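Local coordinates for protein dipeptide Epimerase (Enterococcus faecalis V583, PDB 3JZU) that belongs to the mandelate racemase/muconate lactonizing enzyme family of the enolase superfamily, joining an N-terminal capping domain to a modified TIM barrel, at residues N127-D132 with T315-D320; T131-G136 with D156-K161; E296-I301 with E326-T331; D320-L325 with G332-E337. One frame throughout, in Å; residues are numbered along the deposited sequence.

Contact 1 (N127-D132 with T315-D320); sequences NQVITD and TRADLD. With LEU (leucine), chain I.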
# COMPACT_ATOMS: atom_id res chain seq x y z
N ASN A 127 -8.81 -16.00 1.50
CA ASN A 127 -8.88 -15.52 2.89
C ASN A 127 -7.49 -15.23 3.46
O ASN A 127 -7.30 -15.23 4.67
CB ASN A 127 -9.57 -16.56 3.79
CG ASN A 127 -8.90 -17.92 3.75
OD1 ASN A 127 -7.82 -18.08 3.19
ND2 ASN A 127 -9.55 -18.91 4.34
N GLN A 128 -6.53 -15.00 2.58
CA GLN A 128 -5.17 -14.72 3.03
C GLN A 128 -4.38 -14.10 1.91
O GLN A 128 -4.79 -14.15 0.75
CB GLN A 128 -4.48 -16.01 3.47
CG GLN A 128 -4.47 -17.08 2.38
CD GLN A 128 -3.81 -18.37 2.83
OE1 GLN A 128 -4.17 -18.93 3.86
NE2 GLN A 128 -2.85 -18.85 2.05
N VAL A 129 -3.24 -13.53 2.25
CA VAL A 129 -2.37 -12.93 1.26
C VAL A 129 -0.92 -13.18 1.65
O VAL A 129 -0.58 -13.21 2.83
CB VAL A 129 -2.64 -11.42 1.14
CG1 VAL A 129 -2.49 -10.76 2.49
CG2 VAL A 129 -1.66 -10.80 0.15
N ILE A 130 -0.08 -13.40 0.65
CA ILE A 130 1.34 -13.63 0.86
C ILE A 130 2.03 -12.32 0.49
O ILE A 130 1.90 -11.84 -0.63
CB ILE A 130 1.87 -14.78 -0.02
CG1 ILE A 130 1.20 -16.10 0.38
CG2 ILE A 130 3.39 -14.90 0.12
CD1 ILE A 130 1.69 -17.30 -0.41
N THR A 131 2.76 -11.74 1.42
CA THR A 131 3.43 -10.48 1.15
C THR A 131 4.94 -10.61 1.02
O THR A 131 5.54 -11.56 1.52
CB THR A 131 3.14 -9.44 2.26
OG1 THR A 131 3.84 -8.22 1.98
CG2 THR A 131 3.60 -9.97 3.61
N ASP A 132 5.54 -9.63 0.35
CA ASP A 132 6.98 -9.61 0.21
C ASP A 132 7.42 -8.79 1.41
O ASP A 132 6.61 -8.48 2.29
CB ASP A 132 7.41 -8.88 -1.08
CG ASP A 132 6.97 -7.41 -1.11
OD1 ASP A 132 6.89 -6.76 -0.04
OD2 ASP A 132 6.73 -6.88 -2.22
N THR A 315 -2.86 -9.54 -7.59
CA THR A 315 -2.01 -10.72 -7.55
C THR A 315 -0.73 -10.63 -6.75
O THR A 315 -0.09 -11.64 -6.51
CB THR A 315 -1.64 -11.13 -8.98
OG1 THR A 315 -0.88 -10.08 -9.58
CG2 THR A 315 -2.90 -11.37 -9.80
N ARG A 316 -0.34 -9.42 -6.36
CA ARG A 316 0.88 -9.25 -5.60
C ARG A 316 0.59 -8.44 -4.35
O ARG A 316 -0.40 -7.71 -4.29
CB ARG A 316 1.93 -8.51 -6.43
CG ARG A 316 2.47 -9.28 -7.62
CD ARG A 316 3.54 -8.43 -8.31
NE ARG A 316 4.21 -9.13 -9.40
CZ ARG A 316 3.71 -9.28 -10.63
NH1 ARG A 316 2.52 -8.77 -10.94
NH2 ARG A 316 4.42 -9.92 -11.56
N ALA A 317 1.45 -8.58 -3.34
CA ALA A 317 1.27 -7.83 -2.11
C ALA A 317 2.59 -7.36 -1.51
O ALA A 317 3.58 -8.08 -1.50
CB ALA A 317 0.51 -8.67 -1.09
N ASP A 318 2.56 -6.13 -1.00
CA ASP A 318 3.70 -5.51 -0.35
C ASP A 318 3.09 -4.82 0.87
O ASP A 318 2.91 -3.60 0.89
CB ASP A 318 4.36 -4.50 -1.29
CG ASP A 318 5.49 -3.71 -0.62
OD1 ASP A 318 6.33 -4.33 0.04
OD2 ASP A 318 5.53 -2.46 -0.77
N LEU A 319 2.73 -5.62 1.88
CA LEU A 319 2.12 -5.13 3.11
C LEU A 319 3.04 -5.52 4.27
O LEU A 319 2.77 -6.49 5.00
CB LEU A 319 0.74 -5.78 3.29
CG LEU A 319 -0.19 -5.56 2.10
CD1 LEU A 319 -1.51 -6.31 2.28
CD2 LEU A 319 -0.42 -4.06 1.95
N ASP A 320 4.10 -4.74 4.43
CA ASP A 320 5.11 -4.99 5.44
C ASP A 320 5.29 -3.86 6.45
O ASP A 320 6.27 -3.84 7.19
CB ASP A 320 6.45 -5.29 4.73
CG ASP A 320 6.85 -4.20 3.74
OD1 ASP A 320 6.02 -3.32 3.42
OD2 ASP A 320 8.01 -4.22 3.25
N LEU I . 6.70 -1.49 1.36
CA LEU I . 6.62 -0.06 1.79
C LEU I . 6.91 0.89 0.64
O LEU I . 7.81 0.65 -0.17
CB LEU I . 7.65 0.20 2.90
CG LEU I . 7.60 -0.61 4.19
CD1 LEU I . 8.68 -0.15 5.15
CD2 LEU I . 6.23 -0.45 4.84
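The barrel of this enolase-type (β/α)7β domain closes here, where Val-129, Thr-131 and Asp-132 of its first strand meet Ala-317 to Asp-320 at the end of its last. The touching parts diverge by 65° and share little backbone pairing. The main-chain join is Asp-132 N to Ala-317 O, 3.1 Å with 155° at the hydrogen. A second bond comes from a side chain: OG1 of Thr-131 lies opposite the backbone N (chi1 179°), beside the carbonyl carbon, where it accepts Leu-319 N at 2.8 Å. The same hydroxyl donates to Asp-132 O, so one buried oxygen ties the break within strand 128-135 to the start of the loop that leaves strand 314-317. On the side away from the ligand, Val-129 CG2 presses on Ala-317 CB at 3.3 Å, tighter than ordinary carbon contact, and helix 298-310 adds Ala-305 against Val-129. Two carboxylates meet at the other end, their planes steeply inclined to each other, with Asp-132 OD1 and Asp-318 OD1 2.5 Å apart. Other oxygens of this acidic group have basic partners: Asp-132 OD2 forms a salt bridge with Arg-187, and Asp-318 OD2 one with Lys-159. Asp-320 OD2 instead accepts Thr-134 N; with OD1 on the leucine N, both its oxygens are engaged, which limits rotation of the carboxylate. The bound leucine brings its amino group to this acidic site: its N donates to Asp-318 OD2 at 2.6 Å and to Asp-320 OD1 at 2.8 Å.

Contact 2 (T131-G136 with D156-K161); sequences TDITLG and DTLKIK. With TYR (tyrosine), chain J; LEU (leucine), chain I.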
# COMPACT_ATOMS: atom_id res chain seq x y z
N THR A 131 2.76 -11.74 1.42
CA THR A 131 3.43 -10.48 1.15
C THR A 131 4.94 -10.61 1.02
O THR A 131 5.54 -11.56 1.52
CB THR A 131 3.14 -9.44 2.26
OG1 THR A 131 3.84 -8.22 1.98
CG2 THR A 131 3.60 -9.97 3.61
N ASP A 132 5.54 -9.63 0.35
CA ASP A 132 6.98 -9.61 0.21
C ASP A 132 7.42 -8.79 1.41
O ASP A 132 6.61 -8.48 2.29
CB ASP A 132 7.41 -8.88 -1.08
CG ASP A 132 6.97 -7.41 -1.11
OD1 ASP A 132 6.89 -6.76 -0.04
OD2 ASP A 132 6.73 -6.88 -2.22
N ILE A 133 8.70 -8.47 1.46
CA ILE A 133 9.21 -7.61 2.52
C ILE A 133 10.23 -6.74 1.82
O ILE A 133 11.00 -7.23 0.97
CB ILE A 133 9.83 -8.39 3.71
CG1 ILE A 133 10.31 -7.39 4.76
CG2 ILE A 133 10.96 -9.29 3.23
CD1 ILE A 133 10.58 -8.02 6.12
N THR A 134 10.18 -5.45 2.11
CA THR A 134 11.08 -4.48 1.51
C THR A 134 12.38 -4.30 2.28
O THR A 134 12.38 -4.29 3.51
CB THR A 134 10.39 -3.08 1.41
OG1 THR A 134 9.18 -3.20 0.65
CG2 THR A 134 11.32 -2.06 0.72
N LEU A 135 13.48 -4.18 1.54
CA LEU A 135 14.81 -3.94 2.11
C LEU A 135 15.11 -2.47 1.77
O LEU A 135 15.04 -2.08 0.61
CB LEU A 135 15.87 -4.82 1.44
CG LEU A 135 15.74 -6.35 1.50
CD1 LEU A 135 16.85 -6.98 0.67
CD2 LEU A 135 15.82 -6.81 2.93
N GLY A 136 15.45 -1.68 2.78
CA GLY A 136 15.75 -0.27 2.55
C GLY A 136 17.11 -0.07 1.90
O GLY A 136 17.95 -0.97 1.94
N ASP A 156 9.91 -15.46 0.27
CA ASP A 156 10.35 -15.92 -1.04
C ASP A 156 10.38 -14.79 -2.07
O ASP A 156 10.81 -14.98 -3.21
CB ASP A 156 9.46 -17.05 -1.56
CG ASP A 156 9.67 -18.35 -0.79
OD1 ASP A 156 10.83 -18.67 -0.45
OD2 ASP A 156 8.66 -19.05 -0.54
N THR A 157 9.89 -13.62 -1.69
CA THR A 157 9.91 -12.46 -2.57
C THR A 157 10.41 -11.25 -1.80
O THR A 157 9.87 -10.91 -0.75
CB THR A 157 8.51 -12.13 -3.12
OG1 THR A 157 7.99 -13.26 -3.83
CG2 THR A 157 8.61 -10.94 -4.07
N LEU A 158 11.46 -10.61 -2.31
CA LEU A 158 12.04 -9.45 -1.66
C LEU A 158 11.88 -8.20 -2.52
O LEU A 158 12.09 -8.26 -3.73
CB LEU A 158 13.54 -9.68 -1.41
CG LEU A 158 13.93 -10.95 -0.64
CD1 LEU A 158 15.44 -11.10 -0.64
CD2 LEU A 158 13.39 -10.89 0.78
N LYS A 159 11.52 -7.09 -1.91
CA LYS A 159 11.38 -5.83 -2.63
C LYS A 159 12.63 -5.01 -2.32
O LYS A 159 12.86 -4.65 -1.16
CB LYS A 159 10.12 -5.08 -2.18
CG LYS A 159 9.91 -3.74 -2.86
CD LYS A 159 8.51 -3.19 -2.60
CE LYS A 159 8.34 -1.79 -3.18
NZ LYS A 159 6.96 -1.23 -3.02
N ILE A 160 13.42 -4.75 -3.35
CA ILE A 160 14.68 -4.03 -3.21
C ILE A 160 14.57 -2.55 -3.54
O ILE A 160 14.18 -2.18 -4.65
CB ILE A 160 15.77 -4.61 -4.14
CG1 ILE A 160 15.97 -6.10 -3.86
CG2 ILE A 160 17.07 -3.85 -3.95
CD1 ILE A 160 16.98 -6.77 -4.82
N LYS A 161 14.90 -1.70 -2.58
CA LYS A 161 14.87 -0.27 -2.81
C LYS A 161 16.19 0.12 -3.46
O LYS A 161 17.25 -0.37 -3.06
CB LYS A 161 14.68 0.47 -1.49
CG LYS A 161 13.27 0.33 -0.91
CD LYS A 161 12.25 1.08 -1.77
CE LYS A 161 10.83 0.89 -1.24
NZ LYS A 161 9.81 1.62 -2.06
N TYR J . 6.14 1.98 0.56
CA TYR J . 6.32 3.01 -0.47
C TYR J . 6.57 2.44 -1.87
O TYR J . 5.94 1.42 -2.21
CB TYR J . 7.48 3.92 -0.09
CG TYR J . 7.33 4.63 1.25
CD1 TYR J . 8.40 4.73 2.13
CD2 TYR J . 6.12 5.23 1.62
CE1 TYR J . 8.29 5.41 3.34
CE2 TYR J . 5.99 5.91 2.83
CZ TYR J . 7.08 6.00 3.69
OH TYR J . 6.99 6.68 4.89
OXT TYR J . 7.38 3.05 -2.61
N LEU I . 6.70 -1.49 1.36
CA LEU I . 6.62 -0.06 1.79
C LEU I . 6.91 0.89 0.64
O LEU I . 7.81 0.65 -0.17
CB LEU I . 7.65 0.20 2.90
CG LEU I . 7.60 -0.61 4.19
CD1 LEU I . 8.68 -0.15 5.15
CD2 LEU I . 6.23 -0.45 4.84
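Thr-134 holds OG1 beside its backbone N (chi1 -58°) and CG2 beside its carbonyl carbon, while Lys-159, with CG opposite its own N (chi1 178°), runs out fully extended alongside it. The hydroxyl thus rests on the lysine chain, OG1 to CD 3.3 Å, and also accepts the amino N of the bound leucine. On the same side of the sheet, Lys-161 bends at its second torsion and passes across the threonine methyl, its CG a tight 3.5 Å from Thr-134 CG2. The two lysine ends then converge on the ligands: Lys-159 NZ donates to tyrosine O at 3.0 Å and Lys-161 NZ to leucine O at 2.9 Å. Acidic and amide groups hold both NZ atoms, Asp-318 and Glu-215 for Lys-159, Asp-189 and Asn-191 for Lys-161. Beneath them the backbones pair in parallel. Lys-159 N gives an almost straight bond to Ile-133 O (2.9 Å, 178° at the hydrogen), Lys-159 O receives Leu-135 N at 2.8 Å, and Lys-161 N follows to Leu-135 O at 3.2 Å; the bond from Ile-133 N to Thr-157 O is weak. The opposite face carries Leu-135, Leu-158 and Ile-160, packed on helix 140-152. That helix makes this a β-α-β crossover of the barrel, and the Lys-x-Lys pair on its second strand is characteristic of the muconate lactonizing enzyme subgroup.

Contact 3 (E296-I301 with E326-T331); sequences ETTIGI and ETAPVT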
# COMPACT_ATOMS: atom_id res chain seq x y z
N GLU A 296 1.65 3.40 8.24
CA GLU A 296 0.42 2.69 8.60
C GLU A 296 0.68 1.60 9.61
O GLU A 296 1.78 1.09 9.71
CB GLU A 296 -0.22 2.07 7.36
CG GLU A 296 -0.55 3.04 6.27
CD GLU A 296 -1.15 2.32 5.08
OE1 GLU A 296 -2.24 1.73 5.26
OE2 GLU A 296 -0.52 2.33 4.00
N THR A 297 -0.37 1.24 10.35
CA THR A 297 -0.26 0.17 11.34
C THR A 297 -1.25 -0.94 11.02
O THR A 297 -1.73 -1.05 9.90
CB THR A 297 -0.52 0.69 12.76
OG1 THR A 297 -1.89 1.12 12.87
CG2 THR A 297 0.41 1.85 13.06
N THR A 298 -1.54 -1.77 12.02
CA THR A 298 -2.45 -2.91 11.84
C THR A 298 -3.76 -2.60 11.14
O THR A 298 -4.23 -3.38 10.31
CB THR A 298 -2.80 -3.54 13.19
OG1 THR A 298 -1.64 -3.60 14.02
CG2 THR A 298 -3.34 -4.95 12.97
N ILE A 299 -4.37 -1.47 11.48
CA ILE A 299 -5.64 -1.09 10.88
C ILE A 299 -5.53 -0.96 9.36
O ILE A 299 -6.23 -1.66 8.62
CB ILE A 299 -6.17 0.22 11.52
CG1 ILE A 299 -6.35 0.00 13.03
CG2 ILE A 299 -7.50 0.62 10.88
CD1 ILE A 299 -6.78 1.23 13.80
N GLY A 300 -4.64 -0.08 8.90
CA GLY A 300 -4.47 0.10 7.47
C GLY A 300 -4.04 -1.15 6.73
O GLY A 300 -4.55 -1.47 5.65
N ILE A 301 -3.09 -1.88 7.32
CA ILE A 301 -2.57 -3.10 6.71
C ILE A 301 -3.63 -4.20 6.62
O ILE A 301 -3.76 -4.85 5.57
CB ILE A 301 -1.35 -3.61 7.50
CG1 ILE A 301 -0.22 -2.58 7.41
CG2 ILE A 301 -0.88 -4.94 6.95
CD1 ILE A 301 0.31 -2.36 5.99
N GLU A 326 7.24 -0.81 16.57
CA GLU A 326 7.69 -1.17 17.91
C GLU A 326 6.52 -1.75 18.70
O GLU A 326 6.69 -2.66 19.51
CB GLU A 326 8.22 0.05 18.65
CG GLU A 326 9.52 0.62 18.10
CD GLU A 326 10.73 0.12 18.85
OE1 GLU A 326 11.04 -1.09 18.77
OE2 GLU A 326 11.38 0.95 19.53
N THR A 327 5.33 -1.21 18.45
CA THR A 327 4.11 -1.63 19.14
C THR A 327 2.91 -1.67 18.20
O THR A 327 2.96 -1.14 17.08
CB THR A 327 3.78 -0.63 20.26
OG1 THR A 327 3.53 0.65 19.67
CG2 THR A 327 4.97 -0.50 21.23
N ALA A 328 1.82 -2.29 18.66
CA ALA A 328 0.58 -2.37 17.89
C ALA A 328 -0.45 -1.54 18.65
O ALA A 328 -0.63 -1.71 19.86
CB ALA A 328 0.11 -3.82 17.77
N PRO A 329 -1.15 -0.63 17.95
CA PRO A 329 -2.16 0.25 18.55
C PRO A 329 -3.48 -0.39 18.96
O PRO A 329 -4.21 0.15 19.79
CB PRO A 329 -2.35 1.33 17.49
CG PRO A 329 -2.14 0.58 16.21
CD PRO A 329 -0.92 -0.28 16.54
N VAL A 330 -3.79 -1.55 18.39
CA VAL A 330 -5.03 -2.26 18.70
C VAL A 330 -4.73 -3.75 18.67
O VAL A 330 -3.65 -4.15 18.23
CB VAL A 330 -6.14 -1.95 17.66
CG1 VAL A 330 -6.55 -0.49 17.74
CG2 VAL A 330 -5.63 -2.29 16.25
N THR A 331 -5.66 -4.57 19.16
CA THR A 331 -5.48 -6.02 19.14
C THR A 331 -6.13 -6.52 17.86
O THR A 331 -6.89 -5.79 17.23
CB THR A 331 -6.15 -6.72 20.34
OG1 THR A 331 -7.57 -6.50 20.29
CG2 THR A 331 -5.60 -6.16 21.66
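Thr-297 points its side chain at Pro-329, which reaches back toward it with the CG-CD edge of its ring. Its CB lies 3.8 Å from Pro-329 CG and 3.9 Å from Pro-329 CD, so both ring carbons nearest the threonine are engaged at once. OG1, set between the backbone N and the carbonyl carbon (chi1 66°), goes on to touch Pro-329 CG at 3.4 Å. This is a van der Waals contact, and the hydroxyl takes its polar partner from the other domain by a hydrogen bond to Glu-47 OE2. No hydrogen bond joins the two segments. Thr-297 holds the N-cap position of helix 298-310 without a capping bond from its side chain; its carbonyl O accepts Ile-301 N at 3.0 Å to start the helix. The other oxygen of Glu-47 accepts Gly-300 N, so one carboxylate grips the threonine and the first turn together, an arrangement the partial positive charge of the helix N terminus would probably favour. One residue on, Thr-298 OG1 approaches Ala-328 CB at 4.1 Å. Ile-299 then crosses Val-330 at about a right angle, with CG1 against Val-330 CG2 at 4.0 Å. The loop 326-331 therefore covers the N-terminal turn of helix 298-310, and strands of the N-terminal domain border both: Ile-13 of strand 3-21 touches Thr-297 and Pro-329, while Ile-33 of strand 24-38 touches Pro-329 and Ile-299.

Contact 4 (D320-L325 with G332-E337); sequences DATFGL and GGVSLE. With LEU (leucine), chain I.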
# COMPACT_ATOMS: atom_id res chain seq x y z
N ASP A 320 4.10 -4.74 4.43
CA ASP A 320 5.11 -4.99 5.44
C ASP A 320 5.29 -3.86 6.45
O ASP A 320 6.27 -3.84 7.19
CB ASP A 320 6.45 -5.29 4.73
CG ASP A 320 6.85 -4.20 3.74
OD1 ASP A 320 6.02 -3.32 3.42
OD2 ASP A 320 8.01 -4.22 3.25
N ALA A 321 4.34 -2.94 6.52
CA ALA A 321 4.48 -1.84 7.47
C ALA A 321 4.50 -2.29 8.94
O ALA A 321 5.24 -1.72 9.74
CB ALA A 321 3.38 -0.81 7.26
N THR A 322 3.72 -3.31 9.29
CA THR A 322 3.68 -3.76 10.68
C THR A 322 4.96 -4.42 11.15
O THR A 322 5.26 -4.42 12.35
CB THR A 322 2.52 -4.77 10.96
OG1 THR A 322 2.73 -5.97 10.21
CG2 THR A 322 1.18 -4.16 10.61
N PHE A 323 5.73 -4.98 10.22
CA PHE A 323 6.98 -5.65 10.59
C PHE A 323 7.98 -4.70 11.24
O PHE A 323 8.87 -5.14 11.98
CB PHE A 323 7.63 -6.31 9.37
CG PHE A 323 6.69 -7.18 8.55
CD1 PHE A 323 5.55 -7.74 9.12
CD2 PHE A 323 6.98 -7.46 7.22
CE1 PHE A 323 4.70 -8.56 8.37
CE2 PHE A 323 6.13 -8.28 6.46
CZ PHE A 323 4.99 -8.83 7.05
N GLY A 324 7.86 -3.41 10.95
CA GLY A 324 8.78 -2.44 11.52
C GLY A 324 8.27 -1.67 12.72
O GLY A 324 8.99 -0.83 13.26
N LEU A 325 7.05 -1.96 13.16
CA LEU A 325 6.47 -1.25 14.30
C LEU A 325 6.95 -1.74 15.66
O LEU A 325 7.04 -2.94 15.91
CB LEU A 325 4.95 -1.36 14.25
CG LEU A 325 4.22 -0.78 13.04
CD1 LEU A 325 2.73 -1.04 13.19
CD2 LEU A 325 4.51 0.71 12.95
N GLY A 332 -5.81 -7.76 17.48
CA GLY A 332 -6.38 -8.35 16.27
C GLY A 332 -5.71 -7.90 14.98
O GLY A 332 -4.71 -7.18 15.01
N GLY A 333 -6.25 -8.33 13.84
CA GLY A 333 -5.69 -7.96 12.55
C GLY A 333 -4.33 -8.57 12.26
O GLY A 333 -3.93 -9.52 12.93
N VAL A 334 -3.63 -8.03 11.27
CA VAL A 334 -2.31 -8.53 10.92
C VAL A 334 -1.35 -8.17 12.06
O VAL A 334 -1.29 -7.02 12.50
CB VAL A 334 -1.81 -7.91 9.60
CG1 VAL A 334 -0.34 -8.26 9.36
CG2 VAL A 334 -2.68 -8.41 8.44
N SER A 335 -0.59 -9.15 12.55
CA SER A 335 0.32 -8.91 13.65
C SER A 335 1.65 -8.26 13.28
O SER A 335 1.96 -8.08 12.10
CB SER A 335 0.59 -10.21 14.40
OG SER A 335 1.25 -11.12 13.56
N LEU A 336 2.43 -7.94 14.30
CA LEU A 336 3.71 -7.29 14.11
C LEU A 336 4.76 -8.27 13.63
O LEU A 336 5.84 -7.86 13.19
CB LEU A 336 4.19 -6.68 15.42
CG LEU A 336 3.24 -5.73 16.16
CD1 LEU A 336 3.92 -5.31 17.46
CD2 LEU A 336 2.93 -4.49 15.29
N GLU A 337 4.46 -9.56 13.72
CA GLU A 337 5.42 -10.58 13.31
C GLU A 337 5.82 -10.49 11.84
O GLU A 337 4.96 -10.38 10.96
CB GLU A 337 4.85 -11.96 13.62
CG GLU A 337 5.63 -13.11 13.00
CD GLU A 337 5.09 -14.47 13.40
OE1 GLU A 337 3.89 -14.57 13.71
OE2 GLU A 337 5.87 -15.45 13.40
N LEU I . 6.70 -1.49 1.36
CA LEU I . 6.62 -0.06 1.79
C LEU I . 6.91 0.89 0.64
O LEU I . 7.81 0.65 -0.17
CB LEU I . 7.65 0.20 2.90
CG LEU I . 7.60 -0.61 4.19
CD1 LEU I . 8.68 -0.15 5.15
CD2 LEU I . 6.23 -0.45 4.84
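Thr-322 donates its hydroxyl to the backbone of the returning chain, OG1 to Ser-335 O at 2.9 Å, the donor tilted 31° from the carbonyl plane. The bond depends on chi1 of 64°, which places OG1 between the backbone N and the carbonyl carbon, facing the second segment. Val-334 crosses the threonine side chain at about a right angle and brings CG1 to 3.9 Å from Thr-322 OG1; its own N is bound to Thr-302 OG1 of helix 298-310. Thr-322 O has Leu-336 CD2 at 3.8 Å. Next comes Phe-323, in the 3-10 turn 322-324, whose ring has Leu-336 O near its plane at the edge. Glu-337 O approaches the ring obliquely, 3.2 Å from Phe-323 CE1. One ring face is partly covered by Asp-320 CA, 3.5 Å above the plane and offset toward the rim, and Thr-131 and Ile-133 of the first barrel strand also touch the ring. Both segments belong to the long loop after strand 314-317, the last strand of the (β/α)7β barrel, so the chain here folds back on itself. Gly-324 ties the turn by its backbone to Lys-16 of the N-terminal domain. At Leu-325, N closes the turn on Thr-322 O at 3.1 Å, and the side chain crosses Leu-336 at about a right angle, CB to CD2 3.9 Å, with Ile-13 and Leu-15 of strand 3-21 also against Leu-325.

Following the chain from the N terminus, contacts 1 and 2 start from the same strand, 128-135, and share Thr-131 and Asp-132. Contact 2 closes a short loop through helix 140-152 to the second barrel strand; contact 1 spans the rest of the barrel and closes it on strand 314-317. Contact 3 opens before contact 1 has closed, so the two cross, and it ties the start of helix 298-310 to the loop after strand 314-317. Contact 4 begins at Asp-320, where contact 1 ends, and crosses contact 3; their centres lie about 6 Å apart. Asp-320, shared by contacts 1 and 4, also reaches the strand of contact 2, and these three meet the bound leucine.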